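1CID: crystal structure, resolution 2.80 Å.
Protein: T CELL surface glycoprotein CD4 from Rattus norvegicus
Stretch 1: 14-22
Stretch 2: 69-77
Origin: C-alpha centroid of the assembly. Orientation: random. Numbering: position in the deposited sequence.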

ATOM      1  N   GLU A  14      -4.490   5.032  -2.879  1.00 32.38           N
ATOM      2  CA  GLU A  14      -5.655   5.845  -2.462  1.00 36.68           C
ATOM      3  C   GLU A  14      -6.721   4.870  -1.967  1.00 35.90           C
ATOM      4  O   GLU A  14      -7.156   4.052  -2.830  1.00 36.94           O
ATOM      5  CB  GLU A  14      -6.485   6.641  -3.450  1.00 42.70           C
ATOM      6  CG  GLU A  14      -5.565   7.192  -4.573  1.00 56.87           C
ATOM      7  CD  GLU A  14      -6.330   8.384  -5.158  1.00 64.17           C
ATOM      8  OE1 GLU A  14      -6.415   9.401  -4.443  1.00 67.70           O
ATOM      9  OE2 GLU A  14      -6.755   8.031  -6.297  1.00 69.29           O
ATOM     10  N   PHE A  15      -7.115   4.988  -0.723  1.00 34.88           N
ATOM     11  CA  PHE A  15      -8.185   4.084  -0.197  1.00 34.39           C
ATOM     12  C   PHE A  15      -9.527   4.773  -0.355  1.00 35.49           C
ATOM     13  O   PHE A  15      -9.452   6.004  -0.392  1.00 37.27           O
ATOM     14  CB  PHE A  15      -7.807   3.663   1.204  1.00 30.10           C
ATOM     15  CG  PHE A  15      -6.468   3.036   1.413  1.00 24.98           C
ATOM     16  CD1 PHE A  15      -5.344   3.789   1.631  1.00 23.21           C
ATOM     17  CD2 PHE A  15      -6.328   1.653   1.355  1.00 24.79           C
ATOM     18  CE1 PHE A  15      -4.077   3.260   1.829  1.00 21.19           C
ATOM     19  CE2 PHE A  15      -5.101   1.018   1.542  1.00 22.47           C
ATOM     20  CZ  PHE A  15      -3.980   1.875   1.783  1.00 23.02           C
ATOM     21  N   SER A  16     -10.668   4.165  -0.522  1.00 38.58           N
ATOM     22  CA  SER A  16     -11.930   4.973  -0.647  1.00 41.86           C
ATOM     23  C   SER A  16     -12.883   4.341   0.340  1.00 45.27           C
ATOM     24  O   SER A  16     -12.945   3.074   0.336  1.00 47.83           O
ATOM     25  CB  SER A  16     -12.320   5.087  -2.083  1.00 41.85           C
ATOM     26  OG  SER A  16     -13.433   5.921  -2.278  1.00 46.40           O
ATOM     27  N   PHE A  17     -13.574   5.061   1.204  1.00 48.09           N
ATOM     28  CA  PHE A  17     -14.467   4.428   2.253  1.00 49.95           C
ATOM     29  C   PHE A  17     -15.831   5.018   1.985  1.00 54.82           C
ATOM     30  O   PHE A  17     -16.085   6.214   2.185  1.00 55.20           O
ATOM     31  CB  PHE A  17     -13.876   4.717   3.535  1.00 45.26           C
ATOM     32  CG  PHE A  17     -12.453   4.435   3.830  1.00 42.37           C
ATOM     33  CD1 PHE A  17     -12.077   3.152   4.210  1.00 41.02           C
ATOM     34  CD2 PHE A  17     -11.525   5.481   3.833  1.00 41.05           C
ATOM     35  CE1 PHE A  17     -10.757   2.881   4.589  1.00 38.66           C
ATOM     36  CE2 PHE A  17     -10.212   5.278   4.242  1.00 40.21           C
ATOM     37  CZ  PHE A  17      -9.871   3.959   4.613  1.00 40.40           C
ATOM     38  N   PRO A  18     -16.620   4.088   1.507  1.00 59.83           N
ATOM     39  CA  PRO A  18     -17.885   4.539   0.944  1.00 65.40           C
ATOM     40  C   PRO A  18     -19.222   4.337   1.561  1.00 70.32           C
ATOM     41  O   PRO A  18     -20.256   4.477   0.860  1.00 72.38           O
ATOM     42  CB  PRO A  18     -17.738   3.742  -0.371  1.00 63.91           C
ATOM     43  CG  PRO A  18     -16.963   2.498  -0.025  1.00 62.33           C
ATOM     44  CD  PRO A  18     -16.263   2.688   1.279  1.00 60.15           C
ATOM     45  N   LEU A  19     -19.139   4.078   2.822  1.00 73.82           N
ATOM     46  CA  LEU A  19     -20.198   3.734   3.742  1.00 77.47           C
ATOM     47  C   LEU A  19     -21.227   4.774   4.180  1.00 80.88           C
ATOM     48  O   LEU A  19     -20.939   5.907   4.574  1.00 81.39           O
ATOM     49  CB  LEU A  19     -19.418   3.096   4.936  1.00 74.77           C
ATOM     50  CG  LEU A  19     -17.923   3.419   5.047  1.00 74.52           C
ATOM     51  CD1 LEU A  19     -17.737   4.859   5.554  1.00 73.69           C
ATOM     52  CD2 LEU A  19     -17.165   2.401   5.892  1.00 74.31           C
ATOM     53  N   ASN A  20     -22.459   4.297   4.089  1.00 84.78           N
ATOM     54  CA  ASN A  20     -23.803   4.735   4.421  1.00 87.84           C
ATOM     55  C   ASN A  20     -24.038   6.239   4.510  1.00 89.29           C
ATOM     56  O   ASN A  20     -24.725   6.713   5.447  1.00 89.29           O
ATOM     57  CB  ASN A  20     -24.131   4.051   5.783  1.00 89.02           C
ATOM     58  CG  ASN A  20     -23.177   4.259   6.948  1.00 90.31           C
ATOM     59  OD1 ASN A  20     -22.492   3.326   7.439  1.00 90.55           O
ATOM     60  ND2 ASN A  20     -23.048   5.447   7.560  1.00 90.60           N
ATOM     61  N   LEU A  21     -23.475   6.935   3.526  1.00 90.70           N
ATOM     62  CA  LEU A  21     -23.466   8.417   3.496  1.00 92.51           C
ATOM     63  C   LEU A  21     -24.828   9.143   3.583  1.00 93.10           C
ATOM     64  O   LEU A  21     -25.375   9.644   2.572  1.00 93.46           O
ATOM     65  CB  LEU A  21     -22.547   8.933   2.363  1.00 90.24           C
ATOM     66  CG  LEU A  21     -21.464   8.237   1.580  1.00 88.82           C
ATOM     67  CD1 LEU A  21     -20.750   9.289   0.704  1.00 87.61           C
ATOM     68  CD2 LEU A  21     -20.424   7.520   2.443  1.00 87.12           C
ATOM     69  N   GLY A  22     -25.299   9.255   4.840  1.00 92.99           N
ATOM     70  CA  GLY A  22     -26.575   9.920   5.188  1.00 91.51           C
ATOM     71  C   GLY A  22     -26.196  11.367   5.518  1.00 91.28           C
ATOM     72  O   GLY A  22     -25.275  11.926   4.865  1.00 90.28           O
ATOM     73  N   THR A  69     -14.189  16.488   0.670  1.00 48.61           N
ATOM     74  CA  THR A  69     -15.592  16.111   0.687  1.00 50.23           C
ATOM     75  C   THR A  69     -15.850  14.604   0.483  1.00 50.97           C
ATOM     76  O   THR A  69     -14.944  13.859   0.092  1.00 51.83           O
ATOM     77  CB  THR A  69     -16.591  16.838  -0.302  1.00 53.32           C
ATOM     78  OG1 THR A  69     -16.364  16.260  -1.629  1.00 56.29           O
ATOM     79  CG2 THR A  69     -16.484  18.369  -0.223  1.00 54.20           C
ATOM     80  N   LEU A  70     -17.092  14.153   0.691  1.00 52.08           N
ATOM     81  CA  LEU A  70     -17.661  12.744   0.461  1.00 52.69           C
ATOM     82  C   LEU A  70     -17.433  12.495  -0.992  1.00 53.79           C
ATOM     83  O   LEU A  70     -17.937  13.437  -1.543  1.00 57.64           O
ATOM     84  CB  LEU A  70     -18.929  12.574   1.201  1.00 51.08           C
ATOM     85  CG  LEU A  70     -18.661  12.574   2.702  1.00 49.57           C
ATOM     86  CD1 LEU A  70     -19.711  11.548   3.142  1.00 51.12           C
ATOM     87  CD2 LEU A  70     -17.350  12.068   3.271  1.00 49.80           C
ATOM     88  N   PRO A  71     -16.493  11.630  -1.223  1.00 53.25           N
ATOM     89  CA  PRO A  71     -16.357  10.501  -0.389  1.00 51.42           C
ATOM     90  C   PRO A  71     -15.459   9.960   0.626  1.00 49.02           C
ATOM     91  O   PRO A  71     -15.808   8.845   1.111  1.00 50.70           O
ATOM     92  CB  PRO A  71     -16.838   9.370  -1.410  1.00 51.66           C
ATOM     93  CG  PRO A  71     -15.916   9.801  -2.553  1.00 53.68           C
ATOM     94  CD  PRO A  71     -15.900  11.311  -2.489  1.00 53.04           C
ATOM     95  N   LEU A  72     -14.557  10.738   1.111  1.00 46.11           N
ATOM     96  CA  LEU A  72     -13.733  10.219   2.180  1.00 42.19           C
ATOM     97  C   LEU A  72     -12.788   9.239   1.432  1.00 41.37           C
ATOM     98  O   LEU A  72     -13.063   8.023   1.331  1.00 42.46           O
ATOM     99  CB  LEU A  72     -14.393   9.503   3.394  1.00 39.42           C
ATOM    100  CG  LEU A  72     -13.370   9.143   4.472  1.00 38.30           C
ATOM    101  CD1 LEU A  72     -12.826  10.413   5.127  1.00 39.48           C
ATOM    102  CD2 LEU A  72     -13.869   8.431   5.698  1.00 36.30           C
ATOM    103  N   THR A  73     -11.737   9.877   0.984  1.00 36.98           N
ATOM    104  CA  THR A  73     -10.733   9.006   0.385  1.00 35.34           C
ATOM    105  C   THR A  73      -9.515   9.485   1.154  1.00 34.53           C
ATOM    106  O   THR A  73      -9.435  10.686   1.420  1.00 33.41           O
ATOM    107  CB  THR A  73     -10.823   9.156  -1.138  1.00 37.64           C
ATOM    108  OG1 THR A  73      -9.961  10.303  -1.370  1.00 41.48           O
ATOM    109  CG2 THR A  73     -12.218   9.441  -1.673  1.00 40.55           C
ATOM    110  N   LEU A  74      -8.672   8.572   1.535  1.00 34.54           N
ATOM    111  CA  LEU A  74      -7.435   8.888   2.253  1.00 34.98           C
ATOM    112  C   LEU A  74      -6.411   8.533   1.198  1.00 34.28           C
ATOM    113  O   LEU A  74      -6.530   7.554   0.483  1.00 34.99           O
ATOM    114  CB  LEU A  74      -7.491   8.133   3.533  1.00 37.59           C
ATOM    115  CG  LEU A  74      -6.294   7.576   4.269  1.00 39.81           C
ATOM    116  CD1 LEU A  74      -5.959   6.235   3.608  1.00 41.76           C
ATOM    117  CD2 LEU A  74      -5.133   8.571   4.303  1.00 40.44           C
ATOM    118  N   GLN A  75      -5.380   9.306   1.051  1.00 35.13           N
ATOM    119  CA  GLN A  75      -4.442   8.947  -0.084  1.00 35.25           C
ATOM    120  C   GLN A  75      -3.066   8.966   0.444  1.00 33.28           C
ATOM    121  O   GLN A  75      -2.891  10.104   0.883  1.00 34.23           O
ATOM    122  CB  GLN A  75      -5.054   9.988  -0.999  1.00 39.90           C
ATOM    123  CG  GLN A  75      -4.514  11.072  -1.823  1.00 47.63           C
ATOM    124  CD  GLN A  75      -3.353  10.550  -2.665  1.00 52.30           C
ATOM    125  OE1 GLN A  75      -2.325  10.138  -2.111  1.00 55.79           O
ATOM    126  NE2 GLN A  75      -3.517  10.524  -3.985  1.00 52.31           N
ATOM    127  N   ILE A  76      -2.214   7.988   0.526  1.00 32.02           N
ATOM    128  CA  ILE A  76      -0.802   8.175   1.025  1.00 31.22           C
ATOM    129  C   ILE A  76      -0.140   8.552  -0.284  1.00 34.75           C
ATOM    130  O   ILE A  76      -0.409   7.824  -1.243  1.00 38.31           O
ATOM    131  CB  ILE A  76      -0.286   7.085   1.964  1.00 27.89           C
ATOM    132  CG1 ILE A  76       1.059   6.532   1.469  1.00 28.28           C
ATOM    133  CG2 ILE A  76      -1.214   5.891   2.364  1.00 25.82           C
ATOM    134  CD1 ILE A  76       1.716   5.605   2.560  1.00 31.15           C
ATOM    135  N   PRO A  77       0.596   9.646  -0.467  1.00 36.31           N
ATOM    136  CA  PRO A  77       0.995  10.084  -1.811  1.00 36.42           C
ATOM    137  C   PRO A  77       2.225   9.828  -2.647  1.00 37.01           C
ATOM    138  O   PRO A  77       2.244  10.195  -3.891  1.00 38.50           O
ATOM    139  CB  PRO A  77       0.701  11.629  -1.610  1.00 34.81           C
ATOM    140  CG  PRO A  77       1.097  11.927  -0.207  1.00 35.86           C
ATOM    141  CD  PRO A  77       0.952  10.627   0.596  1.00 37.09           C
TER

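How is Leu74 held against the other stretch? Residues 14-16 and 73-76 run as antiparallel strands, and Leu74 sits opposite Phe15 in a hydrogen-bonded pair. Phe15 N donates to Leu74 O at 2.9 Å; the return bond, from Leu74 N to Phe15 O at 3.3 Å, is weak. Because both side chains leave the same face of the sheet, they meet directly, with Phe15 CD1 3.2 Å from Leu74 CD1. Ile76 CG2 lies at the edge of the Phe15 ring, 3.9 Å from Phe15 CE1.

How does Phe17 extend the contact beyond the strand? Its backbone adds one more hydrogen bond past the paired strands: Phe17 N donates to Leu72 O at 3.0 Å, and the angle of 169° at the hydrogen makes this bond nearly straight. The buried ring touches two leucines: Phe17 CE2 is 4.0 Å from Leu74 CB, which lies at the ring edge, and Phe17 CD2 is 4.2 Å from Leu72 CG. Leu74 thus touches both phenylalanines.

What occupies the other face? Glu14 and Ser16 project there with Gln75 and Thr73, their partners in the non-hydrogen-bonded pairs. Glu14 OE1 lies 3.1 Å from Gln75 NE2, while Ser16 OG approaches Thr73 CG2 at 3.8 Å.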